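Long-range contacts in uncharacterized protein (Bacillus thuringiensis serovar kurstaki, PDB 4XHO), which binds ATP and a magnesium ion between two domains and is probably an actin-like ATPase of the ParM type: residues Lys21-Phe26 / Ser35-Thr40; Tyr232-Leu237 / Lys366-Gly371; Gln305-Pro310 / Phe325-Gly330. The protein carries 2 engineered substitutions. All coordinates share one frame; numbering follows the deposited sequence.

Interaction 1 (Lys21-Phe26 / Ser35-Thr40). With ATP (adenosine-5'-triphosphate), chain B.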
loop_
_atom_site.group_PDB
_atom_site.type_symbol
_atom_site.label_atom_id
_atom_site.label_comp_id
_atom_site.label_asym_id
_atom_site.label_seq_id
_atom_site.Cartn_x
_atom_site.Cartn_y
_atom_site.Cartn_z
ATOM N N LYS A 21 -2.102 5.793 -0.941
ATOM C CA LYS A 21 -3.008 5.002 -0.110
ATOM C C LYS A 21 -2.524 4.679 1.294
ATOM O O LYS A 21 -1.354 4.838 1.652
ATOM C CB LYS A 21 -3.369 3.700 -0.826
ATOM C CG LYS A 21 -2.362 3.218 -1.865
ATOM C CD LYS A 21 -2.994 2.129 -2.750
ATOM C CE LYS A 21 -1.991 1.490 -3.724
ATOM N NZ LYS A 21 -1.506 2.425 -4.784
ATOM N N ALA A 22 -3.471 4.259 2.116
ATOM C CA ALA A 22 -3.164 3.713 3.428
ATOM C C ALA A 22 -3.230 2.210 3.315
ATOM O O ALA A 22 -4.296 1.674 3.082
ATOM C CB ALA A 22 -4.135 4.211 4.456
ATOM N N LYS A 23 -2.103 1.523 3.451
ATOM C CA LYS A 23 -2.124 0.064 3.388
ATOM C C LYS A 23 -2.045 -0.602 4.762
ATOM O O LYS A 23 -1.315 -0.150 5.656
ATOM C CB LYS A 23 -0.994 -0.432 2.521
ATOM C CG LYS A 23 -0.924 0.247 1.165
ATOM C CD LYS A 23 -0.230 -0.650 0.160
ATOM C CE LYS A 23 0.953 0.042 -0.435
ATOM N NZ LYS A 23 1.719 -0.901 -1.263
ATOM N N ILE A 24 -2.802 -1.684 4.916
ATOM C CA ILE A 24 -2.790 -2.485 6.135
ATOM C C ILE A 24 -2.653 -3.984 5.835
ATOM O O ILE A 24 -3.297 -4.509 4.919
ATOM C CB ILE A 24 -4.064 -2.232 6.957
ATOM C CG1 ILE A 24 -4.037 -3.019 8.267
ATOM C CG2 ILE A 24 -5.287 -2.589 6.157
ATOM C CD1 ILE A 24 -5.268 -2.772 9.145
ATOM N N SER A 25 -1.775 -4.657 6.573
ATOM C CA SER A 25 -1.743 -6.129 6.602
ATOM C C SER A 25 -2.020 -6.549 8.041
ATOM O O SER A 25 -1.423 -6.005 8.960
ATOM C CB SER A 25 -0.398 -6.682 6.123
ATOM O OG SER A 25 -0.131 -6.307 4.779
ATOM N N PHE A 26 -2.942 -7.486 8.237
ATOM C CA PHE A 26 -3.345 -7.913 9.578
ATOM C C PHE A 26 -3.635 -9.416 9.601
ATOM O O PHE A 26 -3.888 -10.021 8.559
ATOM C CB PHE A 26 -4.592 -7.142 10.042
ATOM C CG PHE A 26 -5.820 -7.435 9.213
ATOM C CD1 PHE A 26 -6.004 -6.826 7.974
ATOM C CD2 PHE A 26 -6.764 -8.341 9.646
ATOM C CE1 PHE A 26 -7.114 -7.112 7.197
ATOM C CE2 PHE A 26 -7.875 -8.636 8.876
ATOM C CZ PHE A 26 -8.048 -8.024 7.646
ATOM N N SER A 35 -4.649 -8.343 3.400
ATOM C CA SER A 35 -4.178 -7.008 3.139
ATOM C C SER A 35 -5.187 -6.233 2.314
ATOM O O SER A 35 -5.904 -6.819 1.500
ATOM C CB SER A 35 -2.819 -7.054 2.441
ATOM O OG SER A 35 -1.866 -7.731 3.238
ATOM N N PHE A 36 -5.251 -4.919 2.537
ATOM C CA PHE A 36 -6.066 -4.053 1.694
ATOM C C PHE A 36 -5.624 -2.600 1.845
ATOM O O PHE A 36 -4.892 -2.257 2.785
ATOM C CB PHE A 36 -7.566 -4.224 2.009
ATOM C CG PHE A 36 -7.983 -3.773 3.397
ATOM C CD1 PHE A 36 -8.281 -2.438 3.659
ATOM C CD2 PHE A 36 -8.141 -4.688 4.417
ATOM C CE1 PHE A 36 -8.691 -2.026 4.930
ATOM C CE2 PHE A 36 -8.541 -4.279 5.685
ATOM C CZ PHE A 36 -8.813 -2.945 5.935
ATOM N N ALA A 37 -6.062 -1.751 0.914
ATOM C CA ALA A 37 -5.643 -0.351 0.892
ATOM C C ALA A 37 -6.805 0.629 0.759
ATOM O O ALA A 37 -7.710 0.448 -0.059
ATOM C CB ALA A 37 -4.658 -0.122 -0.224
ATOM N N ILE A 38 -6.759 1.680 1.561
ATOM C CA ILE A 38 -7.718 2.755 1.471
ATOM C C ILE A 38 -7.047 4.012 0.908
ATOM O O ILE A 38 -6.096 4.528 1.503
ATOM C CB ILE A 38 -8.329 3.067 2.851
ATOM C CG1 ILE A 38 -9.005 1.812 3.431
ATOM C CG2 ILE A 38 -9.294 4.247 2.749
ATOM C CD1 ILE A 38 -9.755 2.042 4.730
ATOM N N PRO A 39 -7.531 4.498 -0.249
ATOM C CA PRO A 39 -7.064 5.753 -0.853
ATOM C C PRO A 39 -7.060 6.871 0.171
ATOM O O PRO A 39 -7.973 6.941 0.988
ATOM C CB PRO A 39 -8.091 6.020 -1.952
ATOM C CG PRO A 39 -8.576 4.659 -2.329
ATOM C CD PRO A 39 -8.569 3.846 -1.062
ATOM N N THR A 40 -6.038 7.710 0.144
ATOM C CA THR A 40 -5.878 8.732 1.159
ATOM C C THR A 40 -6.715 9.945 0.776
ATOM O O THR A 40 -6.205 10.971 0.304
ATOM C CB THR A 40 -4.400 9.086 1.317
ATOM O OG1 THR A 40 -3.687 7.894 1.645
ATOM C CG2 THR A 40 -4.184 10.092 2.408
HETATM P PG ATP B . 3.574 5.016 -2.951
HETATM O O1G ATP B . 3.583 6.181 -3.916
HETATM O O2G ATP B . 2.745 5.223 -1.697
HETATM O O3G ATP B . 4.939 4.388 -2.725
HETATM P PB ATP B . 1.902 2.690 -3.143
HETATM O O1B ATP B . 0.481 3.149 -2.954
HETATM O O2B ATP B . 2.688 2.013 -2.042
HETATM O O3B ATP B . 2.794 3.873 -3.761
HETATM P PA ATP B . 1.946 0.273 -4.628
HETATM O O1A ATP B . 0.832 -0.318 -3.787
HETATM O O2A ATP B . 3.375 -0.091 -4.350
HETATM O O3A ATP B . 1.898 1.869 -4.534
HETATM O "O5'" ATP B . 1.659 0.042 -6.188
HETATM C "C5'" ATP B . 2.472 0.691 -7.160
HETATM C "C4'" ATP B . 1.881 0.416 -8.535
HETATM O "O4'" ATP B . 1.729 -0.992 -8.775
HETATM C "C3'" ATP B . 0.498 1.034 -8.611
HETATM O "O3'" ATP B . 0.363 1.686 -9.874
HETATM C "C2'" ATP B . -0.436 -0.156 -8.498
HETATM O "O2'" ATP B . -1.707 0.114 -9.087
HETATM C "C1'" ATP B . 0.380 -1.235 -9.189
HETATM N N9 ATP B . -0.005 -2.616 -8.839
HETATM C C8 ATP B . -0.254 -3.091 -7.611
HETATM N N7 ATP B . -0.565 -4.415 -7.646
HETATM C C5 ATP B . -0.527 -4.797 -8.929
HETATM C C6 ATP B . -0.753 -6.061 -9.663
HETATM N N6 ATP B . -1.097 -7.189 -9.008
HETATM N N1 ATP B . -0.609 -6.041 -10.998
HETATM C C2 ATP B . -0.270 -4.913 -11.654
HETATM N N3 ATP B . -0.042 -3.730 -11.060
HETATM C C4 ATP B . -0.158 -3.609 -9.716
#
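Ile24 lays its CG2 methyl over one face of the Phe36 ring, 3.5 Å from the ring centroid and 11° off the ring normal, a CH-pi contact within the beta hairpin of strands 21-27 and 33-45. These are the second and third strands of the N-terminal sheet; as in actin-like ATPases, the first phosphate loop probably lies in the turn before Lys21, between strands 13-17 and 21-27. Phe36 turns its CG between the backbone N and the carbonyl carbon (chi1 66°), which brings the ring back beside Ile24. Its rim then meets Phe26, CE2 lying 3.5 Å from Phe26 CE1, with the two planes steeply inclined and neither ring over the other's face. Helix 123-140 packs against this apolar side through Ser133, Val136 and Arg140. Two hydrogen-bonded pairs, Ala22-Ile38 and Ile24-Phe36, hold the antiparallel backbones together; Ala22 N reaches Ile38 O over 2.7 Å. On the other side, Ser25 OG and Ser35 OG share a hydrogen bond of 2.7 Å, and Ser25 OG also bonds to Ser404 of helix 402-415. Lys23 is directed off the hairpin toward the nucleotide. Its ammonium also bonds to Ala400 O and makes a cation-pi contact with Tyr401. Lys21 runs past Ala37, with CD 3.8 Å from Ala37 CB. The two amines serve different phosphates: Lys23 NZ bonds to ATP O1A at 2.7 Å and Lys21 NZ to ATP O1B at 2.8 Å.

Interaction 2 (Tyr232-Leu237 / Lys366-Gly371). With ATP (adenosine-5'-triphosphate), chain B.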
loop_
_atom_site.group_PDB
_atom_site.type_symbol
_atom_site.label_atom_id
_atom_site.label_comp_id
_atom_site.label_asym_id
_atom_site.label_seq_id
_atom_site.Cartn_x
_atom_site.Cartn_y
_atom_site.Cartn_z
ATOM N N TYR A 232 22.251 -4.640 2.118
ATOM C CA TYR A 232 21.237 -4.906 1.128
ATOM C C TYR A 232 20.424 -3.657 0.862
ATOM O O TYR A 232 20.243 -2.835 1.748
ATOM C CB TYR A 232 20.348 -6.066 1.568
ATOM C CG TYR A 232 19.671 -5.833 2.896
ATOM C CD1 TYR A 232 18.434 -5.197 2.970
ATOM C CD2 TYR A 232 20.265 -6.246 4.076
ATOM C CE1 TYR A 232 17.820 -4.984 4.187
ATOM C CE2 TYR A 232 19.661 -6.038 5.289
ATOM C CZ TYR A 232 18.446 -5.407 5.342
ATOM O OH TYR A 232 17.854 -5.204 6.560
ATOM N N ALA A 233 19.967 -3.499 -0.373
ATOM C CA ALA A 233 19.056 -2.418 -0.676
ATOM C C ALA A 233 17.642 -2.946 -0.603
ATOM O O ALA A 233 17.400 -4.119 -0.902
ATOM C CB ALA A 233 19.339 -1.841 -2.037
ATOM N N ILE A 234 16.707 -2.100 -0.176
ATOM C CA ILE A 234 15.296 -2.389 -0.425
ATOM C C ILE A 234 14.736 -1.285 -1.314
ATOM O O ILE A 234 14.666 -0.118 -0.925
ATOM C CB ILE A 234 14.445 -2.507 0.862
ATOM C CG1 ILE A 234 14.977 -3.610 1.759
ATOM C CG2 ILE A 234 13.005 -2.889 0.515
ATOM C CD1 ILE A 234 14.185 -3.764 3.057
ATOM N N ASN A 235 14.364 -1.668 -2.522
ATOM C CA ASN A 235 13.739 -0.758 -3.451
ATOM C C ASN A 235 12.248 -0.988 -3.482
ATOM O O ASN A 235 11.787 -2.007 -4.036
ATOM C CB ASN A 235 14.309 -0.936 -4.855
ATOM C CG ASN A 235 15.816 -0.956 -4.869
ATOM O OD1 ASN A 235 16.454 0.074 -5.053
ATOM N ND2 ASN A 235 16.394 -2.133 -4.690
ATOM N N ASP A 236 11.489 -0.060 -2.897
ATOM C CA ASP A 236 10.044 -0.194 -2.885
ATOM C C ASP A 236 9.534 0.630 -4.047
ATOM O O ASP A 236 9.541 1.846 -3.988
ATOM C CB ASP A 236 9.444 0.257 -1.550
ATOM C CG ASP A 236 7.975 -0.141 -1.395
ATOM O OD1 ASP A 236 7.236 -0.112 -2.400
ATOM O OD2 ASP A 236 7.542 -0.482 -0.272
ATOM N N LEU A 237 9.104 -0.042 -5.110
ATOM C CA LEU A 237 8.600 0.630 -6.305
ATOM C C LEU A 237 7.101 0.948 -6.164
ATOM O O LEU A 237 6.244 0.045 -6.181
ATOM C CB LEU A 237 8.869 -0.233 -7.542
ATOM C CG LEU A 237 10.266 -0.916 -7.618
ATOM C CD1 LEU A 237 10.528 -1.541 -8.972
ATOM C CD2 LEU A 237 11.391 0.026 -7.247
ATOM N N LYS A 366 23.130 -7.470 -1.891
ATOM C CA LYS A 366 21.868 -7.889 -2.466
ATOM C C LYS A 366 20.948 -6.701 -2.640
ATOM O O LYS A 366 20.946 -5.786 -1.823
ATOM C CB LYS A 366 21.188 -8.944 -1.598
ATOM C CG LYS A 366 21.906 -10.276 -1.573
ATOM C CD LYS A 366 22.377 -10.671 -2.961
ATOM C CE LYS A 366 22.872 -12.097 -3.007
ATOM N NZ LYS A 366 21.716 -13.019 -2.846
ATOM N N ASN A 367 20.163 -6.715 -3.712
ATOM C CA ASN A 367 19.189 -5.668 -3.938
ATOM C C ASN A 367 17.780 -6.245 -3.966
ATOM O O ASN A 367 17.356 -6.818 -4.965
ATOM C CB ASN A 367 19.500 -4.929 -5.235
ATOM C CG ASN A 367 20.860 -4.252 -5.211
ATOM O OD1 ASN A 367 20.970 -3.079 -4.864
ATOM N ND2 ASN A 367 21.903 -4.990 -5.579
ATOM N N ILE A 368 17.065 -6.130 -2.854
ATOM C CA ILE A 368 15.680 -6.560 -2.829
ATOM C C ILE A 368 14.816 -5.546 -3.590
ATOM O O ILE A 368 14.998 -4.332 -3.454
ATOM C CB ILE A 368 15.146 -6.714 -1.390
ATOM C CG1 ILE A 368 15.928 -7.788 -0.632
ATOM C CG2 ILE A 368 13.679 -7.085 -1.414
ATOM C CD1 ILE A 368 17.031 -7.259 0.232
ATOM N N VAL A 369 13.897 -6.045 -4.409
ATOM C CA VAL A 369 12.963 -5.193 -5.139
ATOM C C VAL A 369 11.510 -5.559 -4.826
ATOM O O VAL A 369 11.105 -6.694 -5.050
ATOM C CB VAL A 369 13.172 -5.296 -6.648
ATOM C CG1 VAL A 369 12.415 -4.213 -7.344
ATOM C CG2 VAL A 369 14.657 -5.199 -6.983
ATOM N N VAL A 370 10.732 -4.604 -4.307
ATOM C CA VAL A 370 9.361 -4.885 -3.873
ATOM C C VAL A 370 8.422 -3.778 -4.336
ATOM O O VAL A 370 8.840 -2.912 -5.107
ATOM C CB VAL A 370 9.267 -5.005 -2.349
ATOM C CG1 VAL A 370 10.159 -6.138 -1.845
ATOM C CG2 VAL A 370 9.659 -3.679 -1.709
ATOM N N GLY A 371 7.180 -3.784 -3.841
ATOM C CA GLY A 371 6.201 -2.771 -4.198
ATOM C C GLY A 371 5.351 -3.167 -5.398
ATOM O O GLY A 371 5.606 -4.174 -6.078
HETATM P PG ATP B . 3.574 5.016 -2.951
HETATM O O1G ATP B . 3.583 6.181 -3.916
HETATM O O2G ATP B . 2.745 5.223 -1.697
HETATM O O3G ATP B . 4.939 4.388 -2.725
HETATM P PB ATP B . 1.902 2.690 -3.143
HETATM O O1B ATP B . 0.481 3.149 -2.954
HETATM O O2B ATP B . 2.688 2.013 -2.042
HETATM O O3B ATP B . 2.794 3.873 -3.761
HETATM P PA ATP B . 1.946 0.273 -4.628
HETATM O O1A ATP B . 0.832 -0.318 -3.787
HETATM O O2A ATP B . 3.375 -0.091 -4.350
HETATM O O3A ATP B . 1.898 1.869 -4.534
HETATM O "O5'" ATP B . 1.659 0.042 -6.188
HETATM C "C5'" ATP B . 2.472 0.691 -7.160
HETATM C "C4'" ATP B . 1.881 0.416 -8.535
HETATM O "O4'" ATP B . 1.729 -0.992 -8.775
HETATM C "C3'" ATP B . 0.498 1.034 -8.611
HETATM O "O3'" ATP B . 0.363 1.686 -9.874
HETATM C "C2'" ATP B . -0.436 -0.156 -8.498
HETATM O "O2'" ATP B . -1.707 0.114 -9.087
HETATM C "C1'" ATP B . 0.380 -1.235 -9.189
HETATM N N9 ATP B . -0.005 -2.616 -8.839
HETATM C C8 ATP B . -0.254 -3.091 -7.611
HETATM N N7 ATP B . -0.565 -4.415 -7.646
HETATM C C5 ATP B . -0.527 -4.797 -8.929
HETATM C C6 ATP B . -0.753 -6.061 -9.663
HETATM N N6 ATP B . -1.097 -7.189 -9.008
HETATM N N1 ATP B . -0.609 -6.041 -10.998
HETATM C C2 ATP B . -0.270 -4.913 -11.654
HETATM N N3 ATP B . -0.042 -3.730 -11.060
HETATM C C4 ATP B . -0.158 -3.609 -9.716
#
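Strands 231-237 and 366-370 run parallel, their short axes 4.6 Å apart at closest approach and inclined by 17°, in a register that sets Tyr232 beside Lys366 and Asp236 beside Val370. The backbone ladder alternates in direction: Ala233 N donates to Lys366 O, Ile368 N to Ala233 O, Val370 N to Asn235 O, and Leu237 N to Val370 O. Ile368 O is gripped twice by Asn235, whose backbone N and side-chain ND2, each 2.9 Å away, arrive from opposite faces of the carbonyl plane. Asn235 OD1 bonds to Asn244 ND2 on strand 242-248. On the face bearing Tyr232, Ile234 and Asp236, Ile368 CD1 approaches the Tyr232 ring obliquely, 3.7 Å from Tyr232 CD1. On the face of Asn235 and Val369, Leu237 CD1 packs 3.7 Å from Val369 CG1, beside Tyr347 and Gln351 of helix 337-362. At the nucleotide end Asp236 turns its CG anti to the backbone N (chi1 -168°), bringing OD1 to 3.4 Å from Gly371 CA, while OD2 bonds to Thr403 OG1. The Asp236 side chain lies about 4 Å from the magnesium ion. The arrangement is consistent with the second nucleotide-binding domain of an actin-like ATPase, where strand 231-237 runs into the second phosphate loop before strand 242-248 and strand 366-370 into the glycine-rich adenosine motif at Gly371 and Gly372.

Interaction 3 (Gln305-Pro310 / Phe325-Gly330). With ATP (adenosine-5'-triphosphate), chain B.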
loop_
_atom_site.group_PDB
_atom_site.type_symbol
_atom_site.label_atom_id
_atom_site.label_comp_id
_atom_site.label_asym_id
_atom_site.label_seq_id
_atom_site.Cartn_x
_atom_site.Cartn_y
_atom_site.Cartn_z
ATOM N N GLN A 305 -6.938 -2.737 -11.715
ATOM C CA GLN A 305 -7.708 -3.856 -11.204
ATOM C C GLN A 305 -8.373 -4.641 -12.311
ATOM O O GLN A 305 -8.273 -5.864 -12.347
ATOM C CB GLN A 305 -8.758 -3.372 -10.199
ATOM C CG GLN A 305 -8.355 -3.585 -8.750
ATOM C CD GLN A 305 -8.786 -2.438 -7.858
ATOM O OE1 GLN A 305 -7.969 -1.589 -7.481
ATOM N NE2 GLN A 305 -10.076 -2.400 -7.517
ATOM N N ARG A 306 -9.045 -3.953 -13.224
ATOM C CA ARG A 306 -9.827 -4.738 -14.161
ATOM C C ARG A 306 -9.033 -5.058 -15.421
ATOM O O ARG A 306 -9.105 -6.179 -15.913
ATOM C CB ARG A 306 -11.151 -4.045 -14.525
ATOM C CG ARG A 306 -12.184 -3.995 -13.390
ATOM C CD ARG A 306 -13.603 -4.398 -13.854
ATOM N NE ARG A 306 -13.808 -5.851 -13.859
ATOM C CZ ARG A 306 -14.681 -6.495 -14.635
ATOM N NH1 ARG A 306 -15.448 -5.814 -15.478
ATOM N NH2 ARG A 306 -14.793 -7.817 -14.567
ATOM N N LEU A 307 -8.173 -4.176 -15.915
ATOM C CA LEU A 307 -7.465 -4.509 -17.150
ATOM C C LEU A 307 -6.172 -5.266 -16.900
ATOM O O LEU A 307 -5.926 -6.302 -17.529
ATOM C CB LEU A 307 -7.156 -3.259 -17.973
ATOM C CG LEU A 307 -6.406 -3.568 -19.278
ATOM C CD1 LEU A 307 -7.110 -4.631 -20.099
ATOM C CD2 LEU A 307 -6.220 -2.309 -20.103
ATOM N N VAL A 308 -5.364 -4.761 -15.970
ATOM C CA VAL A 308 -3.974 -5.175 -15.885
ATOM C C VAL A 308 -3.703 -6.349 -14.938
ATOM O O VAL A 308 -3.013 -7.292 -15.322
ATOM C CB VAL A 308 -3.109 -3.971 -15.499
ATOM C CG1 VAL A 308 -1.681 -4.398 -15.189
ATOM C CG2 VAL A 308 -3.134 -2.957 -16.638
ATOM N N MET A 309 -4.244 -6.311 -13.721
ATOM C CA MET A 309 -3.981 -7.368 -12.742
ATOM C C MET A 309 -4.229 -8.823 -13.215
ATOM O O MET A 309 -3.405 -9.695 -12.957
ATOM C CB MET A 309 -4.792 -7.111 -11.477
ATOM C CG MET A 309 -4.228 -6.021 -10.587
ATOM S SD MET A 309 -5.246 -5.741 -9.120
ATOM C CE MET A 309 -4.217 -4.634 -8.130
ATOM N N PRO A 310 -5.354 -9.101 -13.902
ATOM C CA PRO A 310 -5.544 -10.510 -14.273
ATOM C C PRO A 310 -4.517 -11.050 -15.285
ATOM O O PRO A 310 -4.173 -12.247 -15.269
ATOM C CB PRO A 310 -6.952 -10.520 -14.869
ATOM C CG PRO A 310 -7.622 -9.347 -14.265
ATOM C CD PRO A 310 -6.565 -8.306 -14.181
ATOM N N PHE A 325 -4.401 -7.312 -23.853
ATOM C CA PHE A 325 -5.189 -6.299 -23.160
ATOM C C PHE A 325 -6.260 -5.740 -24.040
ATOM O O PHE A 325 -5.991 -5.145 -25.090
ATOM C CB PHE A 325 -4.312 -5.154 -22.671
ATOM C CG PHE A 325 -3.260 -5.583 -21.732
ATOM C CD1 PHE A 325 -3.539 -5.723 -20.386
ATOM C CD2 PHE A 325 -1.993 -5.874 -22.191
ATOM C CE1 PHE A 325 -2.561 -6.122 -19.508
ATOM C CE2 PHE A 325 -1.017 -6.274 -21.319
ATOM C CZ PHE A 325 -1.301 -6.401 -19.980
ATOM N N SER A 326 -7.491 -5.904 -23.599
ATOM C CA SER A 326 -8.591 -5.430 -24.402
ATOM C C SER A 326 -9.448 -4.486 -23.589
ATOM O O SER A 326 -9.727 -4.728 -22.424
ATOM C CB SER A 326 -9.411 -6.597 -24.937
ATOM O OG SER A 326 -9.976 -6.223 -26.174
ATOM N N VAL A 327 -9.848 -3.395 -24.217
ATOM C CA VAL A 327 -10.650 -2.399 -23.551
ATOM C C VAL A 327 -11.977 -2.250 -24.257
ATOM O O VAL A 327 -12.020 -2.048 -25.464
ATOM C CB VAL A 327 -9.938 -1.051 -23.525
ATOM C CG1 VAL A 327 -10.842 -0.004 -22.896
ATOM C CG2 VAL A 327 -8.637 -1.177 -22.775
ATOM N N LYS A 328 -13.061 -2.363 -23.501
ATOM C CA LYS A 328 -14.386 -2.085 -24.036
ATOM C C LYS A 328 -14.781 -0.658 -23.707
ATOM O O LYS A 328 -14.846 -0.249 -22.544
ATOM C CB LYS A 328 -15.426 -3.068 -23.494
ATOM C CG LYS A 328 -15.202 -4.513 -23.943
ATOM C CD LYS A 328 -16.070 -5.488 -23.155
ATOM C CE LYS A 328 -15.691 -6.927 -23.446
ATOM N NZ LYS A 328 -14.205 -7.107 -23.405
ATOM N N TRP A 329 -15.007 0.113 -24.756
ATOM C CA TRP A 329 -15.500 1.460 -24.593
ATOM C C TRP A 329 -16.637 1.693 -25.604
ATOM O O TRP A 329 -16.508 1.361 -26.790
ATOM C CB TRP A 329 -14.365 2.459 -24.765
ATOM C CG TRP A 329 -14.642 3.784 -24.153
ATOM C CD1 TRP A 329 -15.585 4.070 -23.204
ATOM C CD2 TRP A 329 -13.971 5.019 -24.442
ATOM N NE1 TRP A 329 -15.536 5.407 -22.879
ATOM C CE2 TRP A 329 -14.563 6.014 -23.629
ATOM C CE3 TRP A 329 -12.932 5.382 -25.307
ATOM C CZ2 TRP A 329 -14.148 7.352 -23.662
ATOM C CZ3 TRP A 329 -12.518 6.711 -25.335
ATOM C CH2 TRP A 329 -13.126 7.679 -24.516
ATOM N N GLY A 330 -17.754 2.229 -25.112
ATOM C CA GLY A 330 -18.933 2.464 -25.927
ATOM C C GLY A 330 -19.347 1.246 -26.725
ATOM O O GLY A 330 -19.496 0.151 -26.166
HETATM P PG ATP B . 3.574 5.016 -2.951
HETATM O O1G ATP B . 3.583 6.181 -3.916
HETATM O O2G ATP B . 2.745 5.223 -1.697
HETATM O O3G ATP B . 4.939 4.388 -2.725
HETATM P PB ATP B . 1.902 2.690 -3.143
HETATM O O1B ATP B . 0.481 3.149 -2.954
HETATM O O2B ATP B . 2.688 2.013 -2.042
HETATM O O3B ATP B . 2.794 3.873 -3.761
HETATM P PA ATP B . 1.946 0.273 -4.628
HETATM O O1A ATP B . 0.832 -0.318 -3.787
HETATM O O2A ATP B . 3.375 -0.091 -4.350
HETATM O O3A ATP B . 1.898 1.869 -4.534
HETATM O "O5'" ATP B . 1.659 0.042 -6.188
HETATM C "C5'" ATP B . 2.472 0.691 -7.160
HETATM C "C4'" ATP B . 1.881 0.416 -8.535
HETATM O "O4'" ATP B . 1.729 -0.992 -8.775
HETATM C "C3'" ATP B . 0.498 1.034 -8.611
HETATM O "O3'" ATP B . 0.363 1.686 -9.874
HETATM C "C2'" ATP B . -0.436 -0.156 -8.498
HETATM O "O2'" ATP B . -1.707 0.114 -9.087
HETATM C "C1'" ATP B . 0.380 -1.235 -9.189
HETATM N N9 ATP B . -0.005 -2.616 -8.839
HETATM C C8 ATP B . -0.254 -3.091 -7.611
HETATM N N7 ATP B . -0.565 -4.415 -7.646
HETATM C C5 ATP B . -0.527 -4.797 -8.929
HETATM C C6 ATP B . -0.753 -6.061 -9.663
HETATM N N6 ATP B . -1.097 -7.189 -9.008
HETATM N N1 ATP B . -0.609 -6.041 -10.998
HETATM C C2 ATP B . -0.270 -4.913 -11.654
HETATM N N3 ATP B . -0.042 -3.730 -11.060
HETATM C C4 ATP B . -0.158 -3.609 -9.716
#
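With CG of Leu307 anti to the backbone N (chi1 180°) and CG of Phe325 anti to the carbonyl carbon (chi1 -60°), the two side chains meet at about a right angle, between helix 300-317 and the residue before strand 326-329. The leucine comes to the rim of the ring: its CD1 lies 3.7 Å from Phe325 CD1, near the ring plane, and the same methyl rests 3.5 Å from Ser326 O. The other methyl, CD2, turns to Val327 and packs 3.8 Å from its CG2. Leu307 thereby straddles three successive residues of the opposite segment. From the next residue, Val308 CA also sits at the Phe325 rim, 4.0 Å from Phe325 CE1. No hydrogen bond links the two segments; the junction is apolar. Val340 and Met344 of helix 337-362 touch the phenyl ring too, while Phe279, Pro296 and Phe297 pack on Val327. The strand pairs with 332-335 through backbone bonds such as Val327 with Glu334, and Ser326 OG adds a bond to Glu334 O. The helix widens into a pi-type turn at 305-308 and is kinked at Pro310, whose N has no bond to the preceding turn. From this distorted stretch Val308 CG1 approaches ATP C2 at 3.8 Å. Met309, pointing away from the strand, sets CG 3.6 Å from ATP C6 and CE 3.7 Å from ATP N7, over one face of the adenine. The arrangement is consistent with an actin-like adenine pocket, with the nucleotide-lining helix packed on its far side against a small beta hairpin.

Three separate contacts surround one ATP without touching each other. The centres of interactions 1 and 2 lie about 20 Å apart. Interaction 3 is centred about 23 Å from interaction 1, and its centre is about 29 Å from that of interaction 2. Interaction 1 comes first in the chain, in the eight-stranded mixed sheet. Interaction 2 joins neighbouring strands of the five-stranded sheet, and the chain between them includes interaction 3, with helix 300-317 and the 326-335 hairpin. Phosphates are thus approached from both sheets and the adenine from the helix. Such division of the nucleotide suits an actin-like ATPase, in which nucleotide state can probably be coupled to domain movement.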